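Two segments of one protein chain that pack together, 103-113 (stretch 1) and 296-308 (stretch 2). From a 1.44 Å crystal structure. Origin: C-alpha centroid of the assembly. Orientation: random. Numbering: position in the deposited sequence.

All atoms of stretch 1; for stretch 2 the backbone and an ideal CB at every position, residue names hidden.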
ATOM      1  N   VAL A 103       3.135  -6.452   7.505  1.00 15.63           N
ATOM      2  CA  VAL A 103       2.636  -6.863   8.806  1.00 15.87           C
ATOM      3  C   VAL A 103       2.684  -8.389   8.997  1.00 17.21           C
ATOM      4  O   VAL A 103       3.010  -8.869  10.101  1.00 17.52           O
ATOM      5  CB  VAL A 103       1.218  -6.296   9.031  1.00 15.56           C
ATOM      6  CG1 VAL A 103       0.606  -6.818  10.338  1.00 19.73           C
ATOM      7  CG2 VAL A 103       1.281  -4.766   9.081  1.00 18.06           C
ATOM      8  N   LEU A 104       2.311  -9.161   7.968  1.00 15.92           N
ATOM      9  CA  LEU A 104       2.391 -10.621   8.098  1.00 15.79           C
ATOM     10  C   LEU A 104       3.829 -11.137   8.261  1.00 16.50           C
ATOM     11  O   LEU A 104       4.045 -12.098   9.015  1.00 18.42           O
ATOM     12  CB  LEU A 104       1.690 -11.352   6.953  1.00 16.51           C
ATOM     13  CG  LEU A 104       0.165 -11.420   7.061  1.00 16.03           C
ATOM     14  CD1 LEU A 104      -0.363 -12.087   5.791  1.00 18.35           C
ATOM     15  CD2 LEU A 104      -0.314 -12.150   8.306  1.00 19.88           C
ATOM     16  N   ASN A 105       4.808 -10.542   7.575  1.00 16.32           N
ATOM     17  CA  ASN A 105       6.211 -10.924   7.799  1.00 15.90           C
ATOM     18  C   ASN A 105       6.622 -10.670   9.247  1.00 16.76           C
ATOM     19  O   ASN A 105       7.304 -11.499   9.861  1.00 17.52           O
ATOM     20  CB  ASN A 105       7.130 -10.140   6.860  1.00 16.22           C
ATOM     21  CG  ASN A 105       7.372 -10.859   5.562  1.00 17.50           C
ATOM     22  OD1 ASN A 105       8.327 -11.629   5.463  1.00 17.37           O
ATOM     23  ND2 ASN A 105       6.502 -10.642   4.574  1.00 16.77           N
ATOM     24  N   GLU A 106       6.183  -9.539   9.789  1.00 16.65           N
ATOM     25  CA  GLU A 106       6.556  -9.174  11.140  1.00 16.52           C
ATOM     26  C   GLU A 106       5.837 -10.032  12.184  1.00 15.75           C
ATOM     27  O   GLU A 106       6.467 -10.456  13.153  1.00 17.26           O
ATOM     28  CB  GLU A 106       6.406  -7.662  11.345  1.00 16.71           C
ATOM     29  CG  GLU A 106       7.353  -6.913  10.414  1.00 16.27           C
ATOM     30  CD  GLU A 106       7.346  -5.410  10.561  1.00 16.23           C
ATOM     31  OE1 GLU A 106       6.608  -4.872  11.407  1.00 20.78           O
ATOM     32  OE2 GLU A 106       8.095  -4.754   9.813  1.00 16.46           O
ATOM     33  N   ILE A 107       4.557 -10.333  11.954  1.00 15.78           N
ATOM     34  CA  ILE A 107       3.846 -11.313  12.803  1.00 16.41           C
ATOM     35  C   ILE A 107       4.557 -12.680  12.765  1.00 15.66           C
ATOM     36  O   ILE A 107       4.725 -13.349  13.795  1.00 16.36           O
ATOM     37  CB  ILE A 107       2.360 -11.450  12.385  1.00 16.60           C
ATOM     38  CG1 ILE A 107       1.566 -10.193  12.786  1.00 17.53           C
ATOM     39  CG2 ILE A 107       1.729 -12.730  12.993  1.00 18.15           C
ATOM     40  CD1 ILE A 107       0.199 -10.087  12.082  1.00 18.75           C
ATOM     41  N   HIS A 108       4.945 -13.114  11.562  1.00 15.94           N
ATOM     42  CA  HIS A 108       5.706 -14.370  11.415  1.00 15.74           C
ATOM     43  C   HIS A 108       6.956 -14.398  12.268  1.00 16.40           C
ATOM     44  O   HIS A 108       7.163 -15.367  13.006  1.00 17.75           O
ATOM     45  CB  HIS A 108       6.025 -14.627   9.938  1.00 16.76           C
ATOM     46  CG  HIS A 108       6.737 -15.912   9.685  1.00 16.09           C
ATOM     47  ND1 HIS A 108       6.324 -17.101  10.240  1.00 17.28           N
ATOM     48  CD2 HIS A 108       7.836 -16.198   8.941  1.00 18.23           C
ATOM     49  CE1 HIS A 108       7.146 -18.066   9.854  1.00 19.47           C
ATOM     50  NE2 HIS A 108       8.073 -17.544   9.072  1.00 16.98           N
ATOM     51  N   ALA A 109       7.739 -13.322  12.220  1.00 15.81           N
ATOM     52  CA  ALA A 109       8.929 -13.214  13.052  1.00 17.19           C
ATOM     53  C   ALA A 109       8.591 -13.160  14.549  1.00 17.44           C
ATOM     54  O   ALA A 109       9.230 -13.822  15.370  1.00 18.98           O
ATOM     55  CB  ALA A 109       9.772 -11.981  12.625  1.00 17.59           C
ATOM     56  N   LEU A 110       7.574 -12.388  14.920  1.00 15.97           N
ATOM     57  CA  LEU A 110       7.197 -12.331  16.332  1.00 16.34           C
ATOM     58  C   LEU A 110       6.757 -13.689  16.897  1.00 17.94           C
ATOM     59  O   LEU A 110       7.036 -14.012  18.066  1.00 17.67           O
ATOM     60  CB  LEU A 110       6.125 -11.279  16.559  1.00 18.23           C
ATOM     61  CG  LEU A 110       6.602  -9.838  16.372  1.00 19.23           C
ATOM     62  CD1 LEU A 110       5.411  -8.902  16.420  1.00 21.11           C
ATOM     63  CD2 LEU A 110       7.613  -9.433  17.431  1.00 18.28           C
ATOM     64  N   LYS A 111       6.078 -14.484  16.076  1.00 16.41           N
ATOM     65  CA  LYS A 111       5.592 -15.782  16.533  1.00 16.70           C
ATOM     66  C   LYS A 111       6.612 -16.900  16.425  1.00 18.71           C
ATOM     67  O   LYS A 111       6.603 -17.825  17.241  1.00 19.34           O
ATOM     68  CB  LYS A 111       4.319 -16.151  15.794  1.00 17.16           C
ATOM     69  CG  LYS A 111       3.133 -15.332  16.294  1.00 17.65           C
ATOM     70  CD  LYS A 111       2.626 -15.825  17.664  1.00 18.06           C
ATOM     71  CE  LYS A 111       1.692 -14.818  18.316  1.00 17.97           C
ATOM     72  NZ  LYS A 111       1.237 -15.244  19.668  1.00 19.32           N
ATOM     73  N   GLU A 112       7.476 -16.850  15.414  1.00 16.50           N
ATOM     74  CA  GLU A 112       8.325 -18.011  15.111  1.00 15.67           C
ATOM     75  C   GLU A 112       9.836 -17.765  15.161  1.00 17.12           C
ATOM     76  O   GLU A 112      10.618 -18.722  15.067  1.00 19.48           O
ATOM     77  CB  GLU A 112       7.918 -18.623  13.778  1.00 15.61           C
ATOM     78  CG  GLU A 112       6.512 -19.175  13.779  1.00 19.10           C
ATOM     79  CD  GLU A 112       6.200 -19.993  12.547  1.00 20.76           C
ATOM     80  OE1 GLU A 112       6.954 -20.963  12.263  1.00 20.56           O
ATOM     81  OE2 GLU A 112       5.178 -19.698  11.887  1.00 19.25           O
ATOM     82  N   TYR A 113      10.269 -16.512  15.328  1.00 16.43           N
ATOM     83  CA  TYR A 113      11.684 -16.258  15.592  1.00 17.19           C
ATOM     84  C   TYR A 113      11.878 -16.097  17.095  1.00 19.52           C
ATOM     85  O   TYR A 113      11.333 -15.175  17.711  1.00 19.68           O
ATOM     86  CB  TYR A 113      12.222 -15.036  14.834  1.00 19.23           C
ATOM     87  CG  TYR A 113      13.721 -14.891  14.993  1.00 20.76           C
ATOM     88  CD1 TYR A 113      14.588 -15.787  14.389  1.00 23.41           C
ATOM     89  CD2 TYR A 113      14.268 -13.885  15.789  1.00 23.25           C
ATOM     90  CE1 TYR A 113      15.955 -15.671  14.540  1.00 24.81           C
ATOM     91  CE2 TYR A 113      15.648 -13.764  15.949  1.00 24.97           C
ATOM     92  CZ  TYR A 113      16.476 -14.663  15.322  1.00 24.08           C
ATOM     93  OH  TYR A 113      17.841 -14.562  15.477  1.00 25.44           O
ATOM     94  N   UNK A 296      -6.583 -10.562  -0.835  1.00 17.31           N
ATOM     95  CA  UNK A 296      -5.840 -11.548  -1.612  1.00 17.18           C
ATOM     96  C   UNK A 296      -4.527 -11.931  -0.923  1.00 18.21           C
ATOM     97  O   UNK A 296      -4.249 -13.125  -0.750  1.00 18.52           O
ATOM     98  CB  UNK A 296      -5.558 -11.008  -3.015  1.00 17.18           C
ATOM     99  N   UNK A 297      -3.728 -10.937  -0.511  1.00 17.13           N
ATOM    100  CA  UNK A 297      -2.412 -11.202   0.117  1.00 16.72           C
ATOM    101  C   UNK A 297      -2.570 -11.773   1.529  1.00 17.29           C
ATOM    102  O   UNK A 297      -1.773 -12.596   1.977  1.00 18.16           O
ATOM    103  CB  UNK A 297      -1.580  -9.919   0.172  1.00 16.72           C
ATOM    104  N   UNK A 298      -3.573 -11.320   2.261  1.00 18.67           N
ATOM    105  CA  UNK A 298      -3.836 -11.915   3.566  1.00 15.90           C
ATOM    106  C   UNK A 298      -4.045 -13.395   3.410  1.00 16.71           C
ATOM    107  O   UNK A 298      -3.485 -14.198   4.153  1.00 17.47           O
ATOM    108  CB  UNK A 298      -5.051 -11.271   4.237  1.00 15.90           C
ATOM    109  N   UNK A 299      -4.925 -13.776   2.480  1.00 18.69           N
ATOM    110  CA  UNK A 299      -5.214 -15.187   2.263  1.00 17.50           C
ATOM    111  C   UNK A 299      -3.987 -15.972   1.769  1.00 15.59           C
ATOM    112  O   UNK A 299      -3.677 -17.063   2.255  1.00 16.54           O
ATOM    113  CB  UNK A 299      -6.358 -15.327   1.257  1.00 17.50           C
ATOM    114  N   UNK A 300      -3.324 -15.434   0.761  1.00 16.71           N
ATOM    115  CA  UNK A 300      -2.198 -16.134   0.142  1.00 16.80           C
ATOM    116  C   UNK A 300      -1.008 -16.306   1.076  1.00 17.45           C
ATOM    117  O   UNK A 300      -0.463 -17.407   1.218  1.00 17.52           O
ATOM    118  CB  UNK A 300      -1.750 -15.381  -1.112  1.00 16.80           C
ATOM    119  N   UNK A 301      -0.578 -15.212   1.681  1.00 17.43           N
ATOM    120  CA  UNK A 301       0.606 -15.250   2.531  1.00 18.49           C
ATOM    121  C   UNK A 301       0.305 -16.029   3.829  1.00 20.20           C
ATOM    122  O   UNK A 301       1.163 -16.783   4.286  1.00 19.88           O
ATOM    123  CB  UNK A 301       1.076 -13.830   2.851  1.00 18.49           C
ATOM    124  N   UNK A 302      -0.914 -15.896   4.381  1.00 18.58           N
ATOM    125  CA  UNK A 302      -1.276 -16.671   5.583  1.00 17.06           C
ATOM    126  C   UNK A 302      -1.278 -18.162   5.263  1.00 17.75           C
ATOM    127  O   UNK A 302      -0.715 -18.977   6.027  1.00 18.70           O
ATOM    128  CB  UNK A 302      -2.645 -16.244   6.116  1.00 17.06           C
ATOM    129  N   UNK A 303      -1.905 -18.532   4.146  1.00 18.12           N
ATOM    130  CA  UNK A 303      -1.957 -19.931   3.769  1.00 17.93           C
ATOM    131  C   UNK A 303      -0.549 -20.477   3.560  1.00 17.78           C
ATOM    132  O   UNK A 303      -0.254 -21.604   3.958  1.00 19.24           O
ATOM    133  CB  UNK A 303      -2.798 -20.115   2.504  1.00 17.93           C
ATOM    134  N   UNK A 304       0.315 -19.674   2.945  1.00 17.57           N
ATOM    135  CA  UNK A 304       1.702 -20.076   2.726  1.00 17.65           C
ATOM    136  C   UNK A 304       2.399 -20.423   4.048  1.00 17.74           C
ATOM    137  O   UNK A 304       3.182 -21.380   4.097  1.00 19.65           O
ATOM    138  CB  UNK A 304       2.465 -18.962   2.006  1.00 17.65           C
ATOM    139  N   UNK A 305       2.109 -19.641   5.093  1.00 17.37           N
ATOM    140  CA  UNK A 305       2.688 -19.878   6.430  1.00 18.93           C
ATOM    141  C   UNK A 305       1.969 -20.961   7.236  1.00 19.16           C
ATOM    142  O   UNK A 305       2.459 -21.366   8.289  1.00 19.58           O
ATOM    143  CB  UNK A 305       2.673 -18.574   7.231  1.00 18.93           C
ATOM    144  N   UNK A 306       0.827 -21.432   6.746  1.00 18.21           N
ATOM    145  CA  UNK A 306      -0.005 -22.354   7.495  1.00 18.47           C
ATOM    146  C   UNK A 306      -0.879 -21.730   8.569  1.00 19.70           C
ATOM    147  O   UNK A 306      -1.433 -22.448   9.405  1.00 21.54           O
ATOM    148  CB  UNK A 306       0.891 -23.410   8.146  1.00 18.47           C
ATOM    149  N   UNK A 307      -1.032 -20.414   8.543  1.00 18.23           N
ATOM    150  CA  UNK A 307      -1.902 -19.719   9.475  1.00 17.98           C
ATOM    151  C   UNK A 307      -3.307 -19.667   8.883  1.00 18.93           C
ATOM    152  O   UNK A 307      -3.457 -19.528   7.664  1.00 21.24           O
ATOM    153  CB  UNK A 307      -1.378 -18.314   9.777  1.00 17.98           C
ATOM    154  N   UNK A 308      -4.329 -19.773   9.726  1.00 17.97           N
ATOM    155  CA  UNK A 308      -5.716 -19.725   9.276  1.00 18.94           C
ATOM    156  C   UNK A 308      -6.129 -18.275   9.145  1.00 20.18           C
ATOM    157  O   UNK A 308      -6.045 -17.523  10.120  1.00 21.86           O
ATOM    158  CB  UNK A 308      -6.643 -20.473  10.237  1.00 18.94           C
TER

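Two helices, 103-112 and 296-305, run in nearly the same direction, 27° apart, with axes 10.7 Å apart at their closest approach, and stretch 1 offers a leucine, a histidine ring and a carboxylate in turn.

Position 296 has nothing of stretch 1 near its ideal CB, so the contact sets no rule; it is Ser296. At 297 CA-to-CB points sideways and finds no neighbour, although the carbonyl lies 4.1 Å from Leu104 CD1, measured from the O of 297. Many residues would suit; Ala297 leaves its backbone to line the hole for Leu104.

At 298 the ideal CB is 5.0 Å from Leu104 CD1, again sideways. Several apolar residues would suit. The side chain of Ile298 only borders the hole; the contact is Ile298 O to Leu104 CD1, 4.1 Å. Positions 299 and 300 point away and sideways, free of stretch 1; they are Cys299 and Tyr300.

Position 301 points toward stretch 1, its ideal CB 3.7 Å from Leu104 CD1. An apolar side chain is the natural choice. Leu301 meets Leu104 CD1 with its CB at 3.7 Å, while the m, t rotamer takes its methyls back away from that tip.

At 302, sideways, the ideal CB of 302 lies 4.8 Å from Leu104 CD1. Alanine, serine or another small residue would close the hole. Ser302 closes it with OG 3.7 Å from Leu104 CD1, and turns that hydroxyl's hydrogen to its own helix, Ser302 OG to Ile298 O at 2.7 Å. Leu104 thus sits as a knob among four residues.

Positions 303 and 304 are out of reach: Asp303 and Met304.

Position 305 points toward stretch 1, the ideal CB of 305 lying 5.0 Å from His108 ND1 and 5.4 Å from Glu112 OE2. A polar residue could seek these groups; an apolar one could cover the ring. Leu305 covers it, CD2 standing 3.8 Å from the centroid of the His108 ring and almost on its normal, a CH-pi contact.

At 306 phi is positive, and a CB would jam against the preceding carbonyl O, which calls for glycine whatever stretch 1 offers. Gly306 is the first residue to leave helical phi/psi, in a Schellman motif.

Position 307 points toward stretch 1, but nothing lies within 5.5 Å of its ideal CB. A long side chain with a polar tip would suit, basic for the carboxylate or a hydroxyl able to accept and donate. In Tyr307, His108 ND1 donates to Tyr307 OH at 3.0 Å, nearly linearly, and Tyr307 OH donates to Glu112 OE2 at 2.6 Å.

Position 308 is out of reach; it is Gln308.

Stretch 2, residues 296-308: SAICYLSDMLGYQ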
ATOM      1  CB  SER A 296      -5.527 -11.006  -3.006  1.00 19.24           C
ATOM      2  OG  SER A 296      -4.818  -9.781  -2.917  1.00 17.60           O
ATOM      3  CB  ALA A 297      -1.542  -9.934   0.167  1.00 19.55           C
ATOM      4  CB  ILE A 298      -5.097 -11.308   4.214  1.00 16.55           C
ATOM      5  CG1 ILE A 298      -4.815  -9.887   4.652  1.00 17.61           C
ATOM      6  CG2 ILE A 298      -5.581 -12.147   5.407  1.00 20.02           C
ATOM      7  CD1 ILE A 298      -6.081  -9.133   5.075  1.00 17.54           C
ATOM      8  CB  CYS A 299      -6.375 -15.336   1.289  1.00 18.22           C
ATOM      9  SG  CYS A 299      -7.959 -14.828   2.009  1.00 20.02           S
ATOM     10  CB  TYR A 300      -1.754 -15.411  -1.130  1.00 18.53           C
ATOM     11  CG  TYR A 300      -0.687 -16.173  -1.886  1.00 17.50           C
ATOM     12  CD1 TYR A 300      -1.011 -17.064  -2.900  1.00 18.44           C
ATOM     13  CD2 TYR A 300       0.653 -16.021  -1.561  1.00 18.29           C
ATOM     14  CE1 TYR A 300      -0.023 -17.780  -3.565  1.00 19.25           C
ATOM     15  CE2 TYR A 300       1.653 -16.720  -2.222  1.00 17.07           C
ATOM     16  CZ  TYR A 300       1.306 -17.613  -3.219  1.00 20.32           C
ATOM     17  OH  TYR A 300       2.276 -18.321  -3.884  1.00 21.02           O
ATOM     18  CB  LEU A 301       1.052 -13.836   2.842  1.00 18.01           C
ATOM     19  CG  LEU A 301       1.568 -13.035   1.629  1.00 18.78           C
ATOM     20  CD1 LEU A 301       1.927 -11.612   2.033  1.00 19.32           C
ATOM     21  CD2 LEU A 301       2.812 -13.674   1.021  1.00 18.93           C
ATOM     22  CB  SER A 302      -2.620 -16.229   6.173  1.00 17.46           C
ATOM     23  OG  SER A 302      -2.560 -14.890   6.619  1.00 18.94           O
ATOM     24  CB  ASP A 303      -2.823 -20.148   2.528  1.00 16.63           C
ATOM     25  CG  ASP A 303      -2.689 -21.544   1.982  1.00 18.61           C
ATOM     26  OD1 ASP A 303      -3.389 -22.454   2.498  1.00 21.60           O
ATOM     27  OD2 ASP A 303      -1.858 -21.745   1.071  1.00 21.21           O
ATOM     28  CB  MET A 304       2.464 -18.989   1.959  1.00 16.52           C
ATOM     29  CG  MET A 304       3.957 -19.259   1.799  1.00 15.84           C
ATOM     30  SD  MET A 304       4.634 -18.187   0.532  1.00 18.57           S
ATOM     31  CE  MET A 304       4.157 -19.138  -0.914  1.00 20.44           C
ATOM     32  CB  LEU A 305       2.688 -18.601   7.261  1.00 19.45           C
ATOM     33  CG  LEU A 305       3.556 -17.472   6.752  1.00 19.32           C
ATOM     34  CD1 LEU A 305       3.362 -16.261   7.652  1.00 20.34           C
ATOM     35  CD2 LEU A 305       5.003 -17.927   6.700  1.00 18.42           C
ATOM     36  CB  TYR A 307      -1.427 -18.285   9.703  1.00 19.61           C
ATOM     37  CG  TYR A 307      -0.024 -18.099  10.271  1.00 17.44           C
ATOM     38  CD1 TYR A 307       0.727 -19.171  10.749  1.00 18.71           C
ATOM     39  CD2 TYR A 307       0.534 -16.831  10.370  1.00 17.87           C
ATOM     40  CE1 TYR A 307       1.998 -18.980  11.286  1.00 18.77           C
ATOM     41  CE2 TYR A 307       1.825 -16.628  10.897  1.00 18.86           C
ATOM     42  CZ  TYR A 307       2.552 -17.707  11.348  1.00 20.96           C
ATOM     43  OH  TYR A 307       3.822 -17.527  11.883  1.00 19.46           O
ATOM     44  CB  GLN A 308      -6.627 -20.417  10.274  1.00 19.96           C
ATOM     45  CG  GLN A 308      -6.200 -21.840  10.593  1.00 21.19           C
ATOM     46  CD  GLN A 308      -7.307 -22.637  11.269  1.00 23.42           C
ATOM     47  OE1 GLN A 308      -8.307 -22.076  11.724  1.00 26.15           O
ATOM     48  NE2 GLN A 308      -7.143 -23.952  11.301  1.00 26.34           N
TER
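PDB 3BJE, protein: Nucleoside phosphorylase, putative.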